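Local coordinates for protein scribble homolog (Homo sapiens, PDB 6EEY) that is a cell-polarity scaffold whose fourth PDZ domain, the fragment here, probably binds C-terminal peptide ligands of partner proteins such as the alpha1D-adrenergic receptor, at residues Q69-L72 with G73-H76. The protein carries 1 engineered substitution. Sequence-based numbering, arbitrary orientation.
Sequences QSLL and GLTH
Leu-74 folds back on Leu-71 across a type II beta turn, closed by one backbone hydrogen bond from Leu-74 N to Leu-71 O (3.0 Å). The same oxygen accepts a second bond from a water, 2.8 Å from Leu-71 O, which also donates to Leu-74 O at 2.7 Å and so ties the two ends of the turn together. Gly-73 takes the third position with phi 77°, where a side chain would collide with Leu-72 O. Just ahead, Ser-70 OG accepts from Leu-72 N (3.1 Å), an ST turn; chi1 of 175° swings the hydroxyl away from its own N and forward to that amide. In the PDZ fold this bend joins short strand 69-70 to helix 76-83, the helix that with strand 19-23 typically borders the peptide groove; Thr-75 is its N-cap and also hydrogen-bonds Glu-78. The apolar contact is made by branch ends: Leu-71 CD2 meets Leu-74 CD1 at 3.9 Å, the side chains crossing at about a right angle. With CG anti to its carbonyl carbon (chi1 -67°), Leu-74 reaches back along the turn and lays CD1 3.6 Å from Ser-70 O. Both leucines also touch Leu-82 of the helix, while Leu-71, buried, packs on Leu-63 and Val-66 of strand 62-66. Replacing Leu-74 with an alanine would probably open a gap beside Leu-71 CD2 and deprive Leu-82 of an apolar neighbour. The exposed side chain of Leu-72 points away from 73-76.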
# COMPACT_ATOMS: atom_id res chain seq x y z
N GLN A 69 -5.93 -8.15 -2.94
CA GLN A 69 -5.61 -8.95 -1.76
C GLN A 69 -5.49 -8.05 -0.54
O GLN A 69 -4.78 -7.04 -0.56
CB GLN A 69 -4.33 -9.72 -2.00
CG GLN A 69 -4.52 -10.74 -3.11
CD GLN A 69 -3.24 -11.15 -3.78
OE1 GLN A 69 -2.44 -11.89 -3.20
NE2 GLN A 69 -3.02 -10.66 -5.00
N SER A 70 -6.20 -8.41 0.51
CA SER A 70 -6.18 -7.65 1.74
C SER A 70 -4.79 -7.63 2.35
O SER A 70 -4.09 -8.65 2.42
CB SER A 70 -7.15 -8.28 2.74
OG SER A 70 -7.08 -7.62 3.99
N LEU A 71 -4.39 -6.47 2.83
CA LEU A 71 -3.15 -6.35 3.58
C LEU A 71 -3.32 -6.64 5.05
O LEU A 71 -2.33 -6.66 5.78
CB LEU A 71 -2.57 -4.95 3.43
CG LEU A 71 -2.23 -4.54 2.01
CD1 LEU A 71 -1.48 -3.23 2.04
CD2 LEU A 71 -1.43 -5.60 1.26
N LEU A 72 -4.54 -6.89 5.52
CA LEU A 72 -4.75 -7.03 6.95
C LEU A 72 -3.97 -8.22 7.48
O LEU A 72 -4.08 -9.34 6.97
CB LEU A 72 -6.24 -7.19 7.24
CG LEU A 72 -6.60 -7.30 8.73
CD1 LEU A 72 -6.25 -6.04 9.48
CD2 LEU A 72 -8.07 -7.62 8.89
N GLY A 73 -3.18 -7.97 8.53
CA GLY A 73 -2.38 -8.99 9.15
C GLY A 73 -1.12 -9.38 8.41
O GLY A 73 -0.34 -10.18 8.94
N LEU A 74 -0.90 -8.89 7.19
CA LEU A 74 0.32 -9.24 6.50
C LEU A 74 1.51 -8.56 7.17
O LEU A 74 1.39 -7.47 7.72
CB LEU A 74 0.29 -8.81 5.04
CG LEU A 74 -0.73 -9.53 4.17
CD1 LEU A 74 -0.57 -9.16 2.70
CD2 LEU A 74 -0.63 -11.05 4.32
N THR A 75 2.66 -9.21 7.11
CA THR A 75 3.86 -8.53 7.55
C THR A 75 4.19 -7.41 6.57
O THR A 75 3.77 -7.41 5.40
CB THR A 75 5.06 -9.47 7.63
OG1 THR A 75 5.35 -9.97 6.32
CG2 THR A 75 4.80 -10.61 8.58
N HIS A 76 4.99 -6.48 7.05
CA HIS A 76 5.46 -5.40 6.20
C HIS A 76 6.11 -5.93 4.94
O HIS A 76 5.85 -5.44 3.84
CB HIS A 76 6.46 -4.57 7.01
CG HIS A 76 7.04 -3.45 6.25
ND1 HIS A 76 6.38 -2.25 6.08
CD2 HIS A 76 8.18 -3.35 5.54
CE1 HIS A 76 7.12 -1.45 5.34
NE2 HIS A 76 8.21 -2.10 4.99
O HOH W 1 -0.47 -5.48 7.56